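PDB 5M0T: alpha-ketoglutarate-dependent non-heme iron oxygenase EasH from Aspergillus japonicus, which probably oxidises an ergot-alkaloid intermediate on the way to cycloclavine, using non-heme iron, 2-oxoglutarate and molecular oxygen. Local coordinates for residues L104-T116 and Q256-G268. Residues are numbered along the deposited sequence; the frame is centred on the assembly and turned at random.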
# COMPACT_ATOMS: atom_id res chain seq x y z
N LEU A 104 2.60 -6.01 -17.10
CA LEU A 104 3.33 -6.54 -15.95
C LEU A 104 2.39 -6.82 -14.77
O LEU A 104 2.42 -7.92 -14.19
CB LEU A 104 4.46 -5.61 -15.51
CG LEU A 104 5.47 -6.24 -14.54
CD1 LEU A 104 6.31 -7.31 -15.21
CD2 LEU A 104 6.35 -5.14 -13.94
N PHE A 105 1.55 -5.85 -14.45
CA PHE A 105 0.74 -5.89 -13.24
C PHE A 105 -0.66 -6.46 -13.39
O PHE A 105 -1.24 -6.92 -12.41
CB PHE A 105 0.67 -4.48 -12.63
CG PHE A 105 2.01 -3.92 -12.26
CD1 PHE A 105 2.83 -4.57 -11.36
CD2 PHE A 105 2.45 -2.73 -12.81
CE1 PHE A 105 4.07 -4.04 -11.01
CE2 PHE A 105 3.69 -2.19 -12.46
CZ PHE A 105 4.50 -2.85 -11.56
N GLY A 106 -1.23 -6.41 -14.58
CA GLY A 106 -2.58 -6.90 -14.81
C GLY A 106 -2.85 -8.32 -14.35
O GLY A 106 -3.89 -8.57 -13.74
N PRO A 107 -1.94 -9.27 -14.64
CA PRO A 107 -2.24 -10.68 -14.31
C PRO A 107 -2.40 -11.00 -12.81
O PRO A 107 -3.40 -11.60 -12.43
CB PRO A 107 -1.07 -11.44 -14.91
CG PRO A 107 -0.63 -10.59 -16.05
CD PRO A 107 -0.80 -9.18 -15.57
N GLU A 108 -1.45 -10.58 -11.98
CA GLU A 108 -1.46 -10.91 -10.56
C GLU A 108 -2.05 -9.81 -9.67
O GLU A 108 -2.62 -10.13 -8.63
CB GLU A 108 -0.05 -11.27 -10.07
CG GLU A 108 0.55 -12.51 -10.74
CD GLU A 108 2.08 -12.59 -10.61
OE1 GLU A 108 2.81 -11.62 -10.99
OE2 GLU A 108 2.55 -13.67 -10.17
N SER A 109 -1.95 -8.54 -10.08
CA SER A 109 -2.42 -7.42 -9.23
C SER A 109 -3.65 -6.64 -9.69
O SER A 109 -4.41 -6.18 -8.85
CB SER A 109 -1.28 -6.44 -9.01
OG SER A 109 -0.20 -7.11 -8.41
N GLY A 110 -3.83 -6.48 -11.01
CA GLY A 110 -4.83 -5.55 -11.58
C GLY A 110 -4.19 -4.19 -11.78
O GLY A 110 -3.26 -4.05 -12.57
N ASP A 111 -4.63 -3.19 -11.01
CA ASP A 111 -4.11 -1.82 -11.15
C ASP A 111 -2.71 -1.60 -10.53
O ASP A 111 -2.18 -2.45 -9.82
CB ASP A 111 -5.11 -0.80 -10.57
CG ASP A 111 -6.35 -0.62 -11.44
OD1 ASP A 111 -6.43 -1.16 -12.56
OD2 ASP A 111 -7.28 0.08 -10.98
N TYR A 112 -2.15 -0.44 -10.85
CA TYR A 112 -0.80 -0.05 -10.49
C TYR A 112 -0.81 1.46 -10.26
O TYR A 112 -1.77 2.14 -10.63
CB TYR A 112 0.19 -0.39 -11.60
CG TYR A 112 -0.26 0.15 -12.94
CD1 TYR A 112 -1.17 -0.57 -13.72
CD2 TYR A 112 0.16 1.39 -13.40
CE1 TYR A 112 -1.63 -0.08 -14.92
CE2 TYR A 112 -0.29 1.88 -14.61
CZ TYR A 112 -1.18 1.15 -15.38
OH TYR A 112 -1.65 1.62 -16.59
N TRP A 113 0.26 1.95 -9.65
CA TRP A 113 0.45 3.39 -9.45
C TRP A 113 1.92 3.71 -9.11
O TRP A 113 2.74 2.81 -8.99
CB TRP A 113 -0.51 3.93 -8.38
CG TRP A 113 -0.48 3.27 -7.01
CD1 TRP A 113 0.42 2.34 -6.53
CD2 TRP A 113 -1.36 3.56 -5.93
NE1 TRP A 113 0.11 2.00 -5.24
CE2 TRP A 113 -0.97 2.75 -4.84
CE3 TRP A 113 -2.43 4.44 -5.76
CZ2 TRP A 113 -1.63 2.78 -3.61
CZ3 TRP A 113 -3.09 4.47 -4.54
CH2 TRP A 113 -2.69 3.63 -3.48
N LEU A 114 2.24 4.99 -8.99
CA LEU A 114 3.60 5.43 -8.71
C LEU A 114 3.97 5.11 -7.26
O LEU A 114 3.19 5.39 -6.36
CB LEU A 114 3.73 6.94 -8.96
CG LEU A 114 5.11 7.57 -8.77
CD1 LEU A 114 6.06 7.15 -9.88
CD2 LEU A 114 4.98 9.08 -8.71
N THR A 115 5.12 4.49 -7.06
CA THR A 115 5.65 4.31 -5.70
C THR A 115 6.71 5.39 -5.39
O THR A 115 6.65 6.03 -4.33
CB THR A 115 6.12 2.88 -5.40
OG1 THR A 115 6.61 2.81 -4.06
CG2 THR A 115 7.22 2.40 -6.33
N THR A 116 7.63 5.62 -6.32
CA THR A 116 8.66 6.64 -6.15
C THR A 116 9.25 7.06 -7.48
O THR A 116 9.34 6.27 -8.40
CB THR A 116 9.80 6.18 -5.17
OG1 THR A 116 10.82 7.20 -5.07
CG2 THR A 116 10.44 4.87 -5.61
N GLN A 256 -3.92 11.49 -12.06
CA GLN A 256 -4.39 11.56 -10.66
C GLN A 256 -4.35 10.20 -9.97
O GLN A 256 -3.94 10.09 -8.81
CB GLN A 256 -5.81 12.12 -10.58
CG GLN A 256 -5.93 13.58 -10.97
CD GLN A 256 -7.35 14.12 -10.81
OE1 GLN A 256 -8.32 13.38 -10.90
NE2 GLN A 256 -7.46 15.41 -10.55
N LYS A 257 -4.76 9.16 -10.70
CA LYS A 257 -4.75 7.80 -10.19
C LYS A 257 -3.33 7.29 -9.91
O LYS A 257 -3.15 6.55 -8.94
CB LYS A 257 -5.44 6.88 -11.19
CG LYS A 257 -5.67 5.46 -10.71
CD LYS A 257 -6.50 4.72 -11.75
CE LYS A 257 -6.60 3.24 -11.41
NZ LYS A 257 -7.21 2.45 -12.52
N MET A 258 -2.37 7.67 -10.74
CA MET A 258 -0.97 7.27 -10.55
C MET A 258 -0.37 7.88 -9.28
O MET A 258 0.38 7.21 -8.58
CB MET A 258 -0.10 7.69 -11.75
CG MET A 258 -0.43 7.04 -13.09
SD MET A 258 -0.47 5.26 -13.00
CE MET A 258 -2.23 4.96 -12.75
N VAL A 259 -0.70 9.13 -9.00
CA VAL A 259 -0.14 9.84 -7.85
C VAL A 259 -0.95 9.70 -6.55
O VAL A 259 -0.75 10.46 -5.62
CB VAL A 259 0.13 11.33 -8.19
CG1 VAL A 259 1.01 11.45 -9.43
CG2 VAL A 259 -1.15 12.13 -8.36
N GLY A 260 -1.87 8.74 -6.49
CA GLY A 260 -2.51 8.36 -5.23
C GLY A 260 -3.71 9.18 -4.80
O GLY A 260 -3.98 9.28 -3.60
N TRP A 261 -4.45 9.76 -5.75
CA TRP A 261 -5.69 10.48 -5.44
C TRP A 261 -6.98 9.86 -6.04
O TRP A 261 -8.04 10.49 -5.99
CB TRP A 261 -5.54 11.94 -5.85
CG TRP A 261 -4.83 12.75 -4.83
CD1 TRP A 261 -3.49 12.76 -4.58
CD2 TRP A 261 -5.42 13.66 -3.91
NE1 TRP A 261 -3.21 13.63 -3.57
CE2 TRP A 261 -4.37 14.20 -3.12
CE3 TRP A 261 -6.73 14.08 -3.66
CZ2 TRP A 261 -4.59 15.13 -2.11
CZ3 TRP A 261 -6.95 15.02 -2.65
CH2 TRP A 261 -5.87 15.53 -1.88
N ARG A 262 -6.90 8.64 -6.58
CA ARG A 262 -8.11 7.92 -6.99
C ARG A 262 -8.09 6.48 -6.52
O ARG A 262 -7.05 5.94 -6.14
CB ARG A 262 -8.30 7.96 -8.52
CG ARG A 262 -8.96 9.23 -9.02
CD ARG A 262 -8.76 9.45 -10.51
NE ARG A 262 -9.22 10.78 -10.91
CZ ARG A 262 -10.49 11.11 -11.17
NH1 ARG A 262 -11.49 10.24 -11.08
NH2 ARG A 262 -10.76 12.35 -11.52
N THR A 263 -9.27 5.87 -6.58
CA THR A 263 -9.46 4.49 -6.20
C THR A 263 -8.80 3.59 -7.24
O THR A 263 -8.84 3.87 -8.43
CB THR A 263 -10.96 4.20 -6.04
OG1 THR A 263 -11.44 4.93 -4.90
CG2 THR A 263 -11.27 2.70 -5.89
N VAL A 264 -8.18 2.51 -6.75
CA VAL A 264 -7.46 1.54 -7.57
C VAL A 264 -8.06 0.17 -7.28
O VAL A 264 -8.51 -0.07 -6.17
CB VAL A 264 -5.93 1.55 -7.31
CG1 VAL A 264 -5.30 2.79 -7.89
CG2 VAL A 264 -5.60 1.44 -5.82
N SER A 265 -8.09 -0.69 -8.29
CA SER A 265 -8.68 -2.03 -8.15
C SER A 265 -7.59 -3.09 -8.01
O SER A 265 -6.75 -3.25 -8.89
CB SER A 265 -9.57 -2.38 -9.36
OG SER A 265 -10.26 -3.60 -9.12
N ALA A 266 -7.60 -3.80 -6.88
CA ALA A 266 -6.67 -4.89 -6.63
C ALA A 266 -7.41 -6.18 -6.97
O ALA A 266 -8.17 -6.67 -6.15
CB ALA A 266 -6.24 -4.89 -5.17
N LYS A 267 -7.20 -6.69 -8.19
CA LYS A 267 -7.96 -7.84 -8.74
C LYS A 267 -9.45 -7.81 -8.37
O LYS A 267 -9.97 -8.77 -7.82
CB LYS A 267 -7.37 -9.19 -8.27
CG LYS A 267 -5.97 -9.52 -8.77
CD LYS A 267 -5.80 -9.58 -10.29
CE LYS A 267 -6.53 -10.73 -10.97
NZ LYS A 267 -6.12 -10.74 -12.41
N GLY A 268 -10.10 -6.69 -8.65
CA GLY A 268 -11.54 -6.56 -8.39
C GLY A 268 -11.91 -5.96 -7.05
O GLY A 268 -13.07 -5.66 -6.84
O HOH W 1 0.88 6.95 -5.85
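Lys267 lays its aliphatic chain along the backbone of residues 106-109. Its CB is directed to one side, but bends at chi2 (-59°) and chi3 (-67°) fold the chain back: CG lies 3.4 Å from Glu108 O, CD packs beside the same carbonyl, CE nears Pro107 O, and NZ donates to Pro107 O at 2.9 Å and, weakly, to Gly106 O. A long, flexible chain with a cationic tip suits this course. Lys267 N also bonds Ser109 O, and Asp111 N reaches Ser265 O in a nearly straight bond (166°). Between them Gly110, with positive phi and its CA close beside residues 265-267, suits a residue without a side chain.

Asp111 fits because one carboxylate oxygen, OD2, accepts Ser265 N at 2.9 Å from above its plane and forms a salt bridge with NZ of the extended Lys257. The flexible thioether of Met258 bends to set SD obliquely beside the Tyr112 ring, 3.7 Å from CE2, a Met-aromatic contact. Compact, branched Val264 puts CG2 over the rim of one face of Trp113's broad apolar ring, near CZ3. Leu114 N bonds Met258 O, tying the end of helix 253-258 to strand 112-122 of the cupin-type, PhyH-family core sheet, while a single beta bridge, Gly110 with Ala266, joins strand 264-266 to the loop entering it.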